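PDB 3TGV: heme-binding protein HutZ, which probably binds heme and degrades it to biliverdin with release of the iron. Local coordinates for residues 15-20 against 33-38; 42-47 against 125-130. The protein carries 1 engineered substitution. One frame throughout, in Å; residues are numbered along the deposited sequence.

Interaction 1: 15-20 against 33-38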
ATOM      1  N   LYS A  15       7.422   8.269   7.099  1.00 29.94           N
ATOM      2  CA  LYS A  15       8.734   7.932   6.580  1.00 28.86           C
ATOM      3  C   LYS A  15       8.667   6.986   5.382  1.00 26.13           C
ATOM      4  O   LYS A  15       9.675   6.749   4.718  1.00 27.88           O
ATOM      5  CB  LYS A  15       9.585   7.311   7.694  1.00 33.98           C
ATOM      6  CG  LYS A  15       9.663   8.195   8.942  1.00 32.79           C
ATOM      7  CD  LYS A  15      10.995   8.926   9.028  1.00 40.55           C
ATOM      8  CE  LYS A  15      10.878  10.221   9.817  1.00 46.20           C
ATOM      9  NZ  LYS A  15      10.316  10.013  11.179  1.00 58.72           N
ATOM     10  N   THR A  16       7.487   6.446   5.108  1.00 23.52           N
ATOM     11  CA  THR A  16       7.341   5.433   4.067  1.00 25.30           C
ATOM     12  C   THR A  16       6.232   5.759   3.061  1.00 25.22           C
ATOM     13  O   THR A  16       5.205   6.360   3.402  1.00 24.41           O
ATOM     14  CB  THR A  16       7.050   4.041   4.680  1.00 25.57           C
ATOM     15  OG1 THR A  16       8.047   3.728   5.668  1.00 31.43           O
ATOM     16  CG2 THR A  16       7.094   2.981   3.611  1.00 34.95           C
ATOM     17  N   LEU A  17       6.467   5.357   1.818  1.00 22.84           N
ATOM     18  CA  LEU A  17       5.456   5.382   0.774  1.00 22.64           C
ATOM     19  C   LEU A  17       4.967   3.969   0.506  1.00 27.59           C
ATOM     20  O   LEU A  17       5.763   3.009   0.485  1.00 24.66           O
ATOM     21  CB  LEU A  17       6.050   5.937  -0.525  1.00 24.39           C
ATOM     22  CG  LEU A  17       6.688   7.325  -0.502  1.00 22.48           C
ATOM     23  CD1 LEU A  17       7.205   7.721  -1.898  1.00 22.93           C
ATOM     24  CD2 LEU A  17       5.676   8.341   0.036  1.00 26.54           C
ATOM     25  N   GLN A  18       3.668   3.833   0.290  1.00 22.23           N
ATOM     26  CA  GLN A  18       3.147   2.606  -0.290  1.00 24.24           C
ATOM     27  C   GLN A  18       3.029   2.813  -1.791  1.00 24.11           C
ATOM     28  O   GLN A  18       2.551   3.866  -2.252  1.00 21.88           O
ATOM     29  CB  GLN A  18       1.791   2.224   0.308  1.00 24.97           C
ATOM     30  CG  GLN A  18       1.613   2.601   1.775  1.00 28.23           C
ATOM     31  CD  GLN A  18       2.669   2.027   2.680  1.00 34.26           C
ATOM     32  OE1 GLN A  18       3.298   2.743   3.467  1.00 34.64           O
ATOM     33  NE2 GLN A  18       2.861   0.719   2.595  1.00 34.77           N
ATOM     34  N   LEU A  19       3.441   1.804  -2.552  1.00 21.17           N
ATOM     35  CA  LEU A  19       3.548   1.919  -4.002  1.00 24.27           C
ATOM     36  C   LEU A  19       2.761   0.844  -4.741  1.00 24.55           C
ATOM     37  O   LEU A  19       2.789  -0.327  -4.366  1.00 23.12           O
ATOM     38  CB  LEU A  19       5.014   1.829  -4.431  1.00 23.82           C
ATOM     39  CG  LEU A  19       6.019   2.627  -3.612  1.00 22.68           C
ATOM     40  CD1 LEU A  19       7.454   2.213  -3.944  1.00 27.78           C
ATOM     41  CD2 LEU A  19       5.800   4.127  -3.819  1.00 24.68           C
ATOM     42  N   ALA A  20       2.061   1.255  -5.793  1.00 22.55           N
ATOM     43  CA  ALA A  20       1.504   0.319  -6.753  1.00 21.05           C
ATOM     44  C   ALA A  20       2.260   0.467  -8.071  1.00 25.06           C
ATOM     45  O   ALA A  20       2.230   1.529  -8.692  1.00 23.05           O
ATOM     46  CB  ALA A  20       0.014   0.557  -6.950  1.00 18.50           C
ATOM     47  N   ALA A  33       8.298   1.590   0.411  1.00 27.99           N
ATOM     48  CA  ALA A  33       9.686   2.026   0.454  1.00 28.09           C
ATOM     49  C   ALA A  33       9.814   3.268   1.325  1.00 26.77           C
ATOM     50  O   ALA A  33       9.022   4.202   1.194  1.00 25.09           O
ATOM     51  CB  ALA A  33      10.184   2.325  -0.948  1.00 27.42           C
ATOM     52  N   PRO A  34      10.803   3.280   2.229  1.00 28.86           N
ATOM     53  CA  PRO A  34      11.133   4.543   2.899  1.00 25.45           C
ATOM     54  C   PRO A  34      11.463   5.579   1.817  1.00 27.49           C
ATOM     55  O   PRO A  34      11.889   5.197   0.723  1.00 26.09           O
ATOM     56  CB  PRO A  34      12.379   4.187   3.727  1.00 29.00           C
ATOM     57  CG  PRO A  34      12.232   2.714   3.997  1.00 30.41           C
ATOM     58  CD  PRO A  34      11.551   2.132   2.775  1.00 27.53           C
ATOM     59  N   PHE A  35      11.242   6.858   2.089  1.00 26.05           N
ATOM     60  CA  PHE A  35      11.443   7.880   1.066  1.00 28.68           C
ATOM     61  C   PHE A  35      12.010   9.151   1.671  1.00 26.34           C
ATOM     62  O   PHE A  35      11.966   9.342   2.880  1.00 27.98           O
ATOM     63  CB  PHE A  35      10.107   8.231   0.391  1.00 24.05           C
ATOM     64  CG  PHE A  35       9.200   9.081   1.252  1.00 27.97           C
ATOM     65  CD1 PHE A  35       8.504   8.520   2.318  1.00 24.33           C
ATOM     66  CD2 PHE A  35       9.045  10.443   1.000  1.00 27.73           C
ATOM     67  CE1 PHE A  35       7.660   9.297   3.106  1.00 26.23           C
ATOM     68  CE2 PHE A  35       8.220  11.233   1.792  1.00 28.01           C
ATOM     69  CZ  PHE A  35       7.520  10.669   2.835  1.00 27.52           C
ATOM     70  N   VAL A  36      12.541  10.010   0.811  1.00 29.66           N
ATOM     71  CA  VAL A  36      12.726  11.417   1.142  1.00 31.11           C
ATOM     72  C   VAL A  36      12.084  12.223   0.029  1.00 33.30           C
ATOM     73  O   VAL A  36      11.881  11.712  -1.075  1.00 31.77           O
ATOM     74  CB  VAL A  36      14.219  11.805   1.245  1.00 33.03           C
ATOM     75  CG1 VAL A  36      14.906  11.001   2.330  1.00 30.75           C
ATOM     76  CG2 VAL A  36      14.914  11.611  -0.091  1.00 34.41           C
ATOM     77  N   GLN A  37      11.750  13.478   0.305  1.00 31.29           N
ATOM     78  CA  GLN A  37      11.208  14.335  -0.743  1.00 36.71           C
ATOM     79  C   GLN A  37      11.877  15.697  -0.737  1.00 37.60           C
ATOM     80  O   GLN A  37      12.326  16.180   0.305  1.00 35.76           O
ATOM     81  CB  GLN A  37       9.686  14.472  -0.656  1.00 38.26           C
ATOM     82  CG  GLN A  37       9.177  15.281   0.522  1.00 44.98           C
ATOM     83  CD  GLN A  37       8.651  16.661   0.128  1.00 43.80           C
ATOM     84  OE1 GLN A  37       8.932  17.174  -0.964  1.00 41.81           O
ATOM     85  NE2 GLN A  37       7.878  17.268   1.027  1.00 48.25           N
ATOM     86  N   ASN A  38      11.983  16.278  -1.924  1.00 35.90           N
ATOM     87  CA  ASN A  38      12.578  17.591  -2.094  1.00 38.77           C
ATOM     88  C   ASN A  38      12.056  18.239  -3.361  1.00 42.19           C
ATOM     89  O   ASN A  38      11.058  17.786  -3.932  1.00 40.27           O
ATOM     90  CB  ASN A  38      14.112  17.528  -2.083  1.00 37.07           C
ATOM     91  CG  ASN A  38      14.673  16.534  -3.091  1.00 38.42           C
ATOM     92  OD1 ASN A  38      14.271  16.505  -4.256  1.00 39.37           O
ATOM     93  ND2 ASN A  38      15.603  15.704  -2.635  1.00 38.15           N
TER
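Leu17 lies over one face of the Phe35 ring, with its CD2 methyl 3.7 Å from the ring centroid and 13° off the normal, a CH-pi contact. The two side chains cross at about a right angle. Phe35 chi1 of 75° places CG, the root of the ring, between its own backbone N and carbonyl carbon, where it meets Leu17 CG at 3.5 Å. At the ring's edge, CE1 comes up against Thr16 N, which lies close to the ring plane. Leu19 CD1 touches Ala33 CB at 4.1 Å.

Around this packing runs the antiparallel pairing of a beta hairpin. Leu17 and Ala33 form a hydrogen-bonded pair: Leu17 N gives a nearly straight bond to Ala33 O (2.9 Å, 174°), and Ala33 N returns one to Leu17 O. Phe35 N reaches Lys15 O at 3.1 Å. Pro34, which has no N-H, falls at the non-hydrogen-bonded position opposite Thr16.

Arg108 makes a cation-pi contact with the Phe35 ring, and Glu70 of the second subunit accepts a bond from Lys15 N. Three backbone bonds thus fix the hairpin register, and the aliphatic-aromatic packing of Leu17 on Phe35 needs no polar partner; Thr16 OG1, buried without one in the model, is probably a small cost.

Interaction 2: 42-47 against 125-130; sequences YFVLIS and FRLQPE
Phe125 and Val44 pair across two strands of the antiparallel split beta-barrel of the pyridoxamine 5'-phosphate oxidase family (FMN-binding clan), 42-47 running against 125-130. Their hydrogen-bonded pair has Phe125 N on Val44 O at 3.0 Å and Val44 N on Phe125 O at 3.2 Å. On the face shared with Val44, Phe125 CB meets Val44 CG2, while CD2 of the Phe125 ring lies 3.9 Å from Ile46 CG1; the Ile46 side chain crosses Phe125 at about a right angle. Leu56 of helix 51-58 touches both of these side chains.

Arg126 projects from the other face, beside Phe43, at a non-hydrogen-bonded pair. The two side chains run side by side in the same direction, and the guanidinium and ring planes are only 4° apart, yet the touching is done by the aliphatic part of the arginine: Arg126 CB is 3.4 Å from Phe43 CE1, and CD is 3.7 Å from Phe43 CZ. Chi1 of 156° sets Arg126 CG anti to the backbone N, and the chain bends at chi3; NH1 is hydrogen-bonded to Glu40 O.

Leu127 returns to the face of Phe125 and pairs with Tyr42. The Tyr42 hydroxyl is hydrogen-bonded to Arg11, while its backbone N bonds to Leu127 O. In the reverse direction, Leu127 N meets Tyr42 O at 2.7 Å, with an N-H...O angle of 160°.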
ATOM      1  N   TYR A  42       9.929  12.892  -5.197  1.00 30.33           N
ATOM      2  CA  TYR A  42      10.070  11.906  -4.134  1.00 31.04           C
ATOM      3  C   TYR A  42      11.105  10.859  -4.543  1.00 29.99           C
ATOM      4  O   TYR A  42      11.203  10.501  -5.713  1.00 32.90           O
ATOM      5  CB  TYR A  42       8.731  11.239  -3.834  1.00 29.85           C
ATOM      6  CG  TYR A  42       7.681  12.161  -3.235  1.00 32.02           C
ATOM      7  CD1 TYR A  42       7.367  12.099  -1.883  1.00 31.04           C
ATOM      8  CD2 TYR A  42       7.012  13.083  -4.018  1.00 28.88           C
ATOM      9  CE1 TYR A  42       6.404  12.927  -1.325  1.00 33.02           C
ATOM     10  CE2 TYR A  42       6.046  13.926  -3.467  1.00 33.83           C
ATOM     11  CZ  TYR A  42       5.752  13.842  -2.120  1.00 35.60           C
ATOM     12  OH  TYR A  42       4.793  14.670  -1.567  1.00 40.59           O
ATOM     13  N   PHE A  43      11.880  10.372  -3.585  1.00 30.28           N
ATOM     14  CA  PHE A  43      12.930   9.414  -3.906  1.00 33.29           C
ATOM     15  C   PHE A  43      12.858   8.168  -3.045  1.00 29.74           C
ATOM     16  O   PHE A  43      12.702   8.249  -1.827  1.00 31.85           O
ATOM     17  CB  PHE A  43      14.309  10.059  -3.780  1.00 30.95           C
ATOM     18  CG  PHE A  43      14.536  11.177  -4.755  1.00 35.84           C
ATOM     19  CD1 PHE A  43      15.255  10.962  -5.924  1.00 36.21           C
ATOM     20  CD2 PHE A  43      14.022  12.446  -4.506  1.00 33.58           C
ATOM     21  CE1 PHE A  43      15.459  11.997  -6.825  1.00 39.79           C
ATOM     22  CE2 PHE A  43      14.221  13.476  -5.397  1.00 34.10           C
ATOM     23  CZ  PHE A  43      14.936  13.256  -6.557  1.00 36.50           C
ATOM     24  N   VAL A  44      12.975   7.015  -3.692  1.00 27.86           N
ATOM     25  CA  VAL A  44      13.080   5.748  -2.976  1.00 30.12           C
ATOM     26  C   VAL A  44      14.326   4.993  -3.418  1.00 33.39           C
ATOM     27  O   VAL A  44      14.729   5.080  -4.577  1.00 30.90           O
ATOM     28  CB  VAL A  44      11.851   4.864  -3.210  1.00 31.65           C
ATOM     29  CG1 VAL A  44      10.600   5.542  -2.639  1.00 27.65           C
ATOM     30  CG2 VAL A  44      11.690   4.564  -4.699  1.00 28.78           C
ATOM     31  N   LEU A  45      14.920   4.258  -2.484  1.00 32.29           N
ATOM     32  CA  LEU A  45      16.133   3.483  -2.732  1.00 31.94           C
ATOM     33  C   LEU A  45      15.808   2.009  -2.538  1.00 32.69           C
ATOM     34  O   LEU A  45      15.725   1.533  -1.410  1.00 30.56           O
ATOM     35  CB  LEU A  45      17.242   3.902  -1.765  1.00 33.05           C
ATOM     36  CG  LEU A  45      18.608   3.215  -1.919  1.00 34.69           C
ATOM     37  CD1 LEU A  45      19.185   3.485  -3.300  1.00 33.00           C
ATOM     38  CD2 LEU A  45      19.578   3.657  -0.835  1.00 34.35           C
ATOM     39  N   ILE A  46      15.632   1.293  -3.644  1.00 29.86           N
ATOM     40  CA  ILE A  46      15.044  -0.036  -3.603  1.00 29.09           C
ATOM     41  C   ILE A  46      15.854  -1.092  -4.375  1.00 34.62           C
ATOM     42  O   ILE A  46      16.708  -0.768  -5.205  1.00 33.69           O
ATOM     43  CB  ILE A  46      13.592  -0.016  -4.130  1.00 25.74           C
ATOM     44  CG1 ILE A  46      13.562   0.478  -5.575  1.00 29.37           C
ATOM     45  CG2 ILE A  46      12.728   0.850  -3.241  1.00 28.31           C
ATOM     46  CD1 ILE A  46      12.193   0.361  -6.245  1.00 31.38           C
ATOM     47  N   SER A  47      15.554  -2.355  -4.105  1.00 31.65           N
ATOM     48  CA  SER A  47      16.343  -3.463  -4.627  1.00 34.56           C
ATOM     49  C   SER A  47      15.819  -4.023  -5.947  1.00 31.00           C
ATOM     50  O   SER A  47      14.650  -4.378  -6.063  1.00 30.28           O
ATOM     51  CB  SER A  47      16.427  -4.571  -3.575  1.00 34.74           C
ATOM     52  OG  SER A  47      17.204  -5.664  -4.029  1.00 34.14           O
ATOM     53  N   PHE A 125      15.282   5.719  -7.419  1.00 32.51           N
ATOM     54  CA  PHE A 125      14.276   6.210  -8.356  1.00 32.44           C
ATOM     55  C   PHE A 125      13.730   7.563  -7.927  1.00 30.97           C
ATOM     56  O   PHE A 125      13.367   7.748  -6.771  1.00 29.52           O
ATOM     57  CB  PHE A 125      13.113   5.219  -8.502  1.00 31.52           C
ATOM     58  CG  PHE A 125      13.465   3.964  -9.259  1.00 33.30           C
ATOM     59  CD1 PHE A 125      13.218   3.866 -10.620  1.00 31.87           C
ATOM     60  CD2 PHE A 125      14.030   2.887  -8.608  1.00 29.49           C
ATOM     61  CE1 PHE A 125      13.535   2.716 -11.318  1.00 33.74           C
ATOM     62  CE2 PHE A 125      14.352   1.738  -9.300  1.00 32.91           C
ATOM     63  CZ  PHE A 125      14.105   1.653 -10.658  1.00 34.31           C
ATOM     64  N   ARG A 126      13.686   8.502  -8.865  1.00 29.69           N
ATOM     65  CA  ARG A 126      12.958   9.754  -8.665  1.00 35.81           C
ATOM     66  C   ARG A 126      11.509   9.603  -9.105  1.00 30.34           C
ATOM     67  O   ARG A 126      11.235   9.117 -10.199  1.00 34.87           O
ATOM     68  CB  ARG A 126      13.603  10.900  -9.444  1.00 38.31           C
ATOM     69  CG  ARG A 126      12.613  12.004  -9.750  1.00 41.32           C
ATOM     70  CD  ARG A 126      13.244  13.379  -9.841  1.00 44.75           C
ATOM     71  NE  ARG A 126      13.952  13.592 -11.095  1.00 51.63           N
ATOM     72  CZ  ARG A 126      14.061  14.777 -11.689  1.00 55.31           C
ATOM     73  NH1 ARG A 126      13.495  15.853 -11.148  1.00 49.95           N
ATOM     74  NH2 ARG A 126      14.734  14.887 -12.829  1.00 54.32           N
ATOM     75  N   LEU A 127      10.577  10.018  -8.255  1.00 31.84           N
ATOM     76  CA  LEU A 127       9.165   9.918  -8.590  1.00 29.08           C
ATOM     77  C   LEU A 127       8.543  11.301  -8.616  1.00 30.47           C
ATOM     78  O   LEU A 127       8.578  12.016  -7.618  1.00 27.77           O
ATOM     79  CB  LEU A 127       8.440   9.057  -7.563  1.00 28.62           C
ATOM     80  CG  LEU A 127       9.178   7.798  -7.133  1.00 28.26           C
ATOM     81  CD1 LEU A 127       8.387   7.120  -6.041  1.00 29.09           C
ATOM     82  CD2 LEU A 127       9.382   6.873  -8.313  1.00 29.30           C
ATOM     83  N   GLN A 128       7.959  11.658  -9.757  1.00 31.81           N
ATOM     84  CA  GLN A 128       7.409  12.994  -9.976  1.00 32.91           C
ATOM     85  C   GLN A 128       5.918  12.949 -10.261  1.00 31.88           C
ATOM     86  O   GLN A 128       5.485  12.338 -11.242  1.00 32.00           O
ATOM     87  CB  GLN A 128       8.131  13.680 -11.136  1.00 35.32           C
ATOM     88  CG  GLN A 128       9.640  13.631 -11.013  1.00 36.55           C
ATOM     89  CD  GLN A 128      10.339  14.439 -12.078  1.00 47.31           C
ATOM     90  OE1 GLN A 128      10.794  13.897 -13.090  1.00 50.98           O
ATOM     91  NE2 GLN A 128      10.438  15.744 -11.855  1.00 45.75           N
ATOM     92  N   PRO A 129       5.126  13.597  -9.395  1.00 32.88           N
ATOM     93  CA  PRO A 129       3.656  13.649  -9.473  1.00 32.38           C
ATOM     94  C   PRO A 129       3.180  14.298 -10.754  1.00 37.19           C
ATOM     95  O   PRO A 129       3.850  15.206 -11.248  1.00 40.41           O
ATOM     96  CB  PRO A 129       3.265  14.520  -8.272  1.00 33.37           C
ATOM     97  CG  PRO A 129       4.501  15.273  -7.908  1.00 36.63           C
ATOM     98  CD  PRO A 129       5.647  14.352  -8.245  1.00 30.04           C
ATOM     99  N   GLU A 130       2.036  13.866 -11.280  1.00 41.70           N
ATOM    100  CA  GLU A 130       1.575  14.414 -12.553  1.00 43.09           C
ATOM    101  C   GLU A 130       0.081  14.728 -12.686  1.00 48.83           C
ATOM    102  O   GLU A 130      -0.296  15.672 -13.384  1.00 47.39           O
ATOM    103  CB  GLU A 130       2.013  13.501 -13.694  1.00 52.26           C
ATOM    104  CG  GLU A 130       2.283  14.245 -14.982  1.00 57.34           C
ATOM    105  CD  GLU A 130       3.251  13.500 -15.870  1.00 59.18           C
ATOM    106  OE1 GLU A 130       2.814  12.548 -16.554  1.00 58.20           O
ATOM    107  OE2 GLU A 130       4.449  13.861 -15.870  1.00 62.59           O
TER

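The two contacts lie in one antiparallel sheet with their centres about 8 Å apart, and they follow in series along the chain: interaction 1 closes at residue 38 before interaction 2 opens at residue 42. The strands pair in the order 16-22, 28-38, 41-47, 122-129, then 81-91, 61-67 and back to 16-22, closing a barrel. Val36 O to Phe43 N, 2.8 Å, is a probable hydrogen bond tying the two contacts together, and Phe35 CB packs on Phe43 O. Interaction 1 is local, within a hairpin, whereas interaction 2 spans 77 intervening residues and helps close the same barrel wall. Of the two, only interaction 1 lies at the subunit interface.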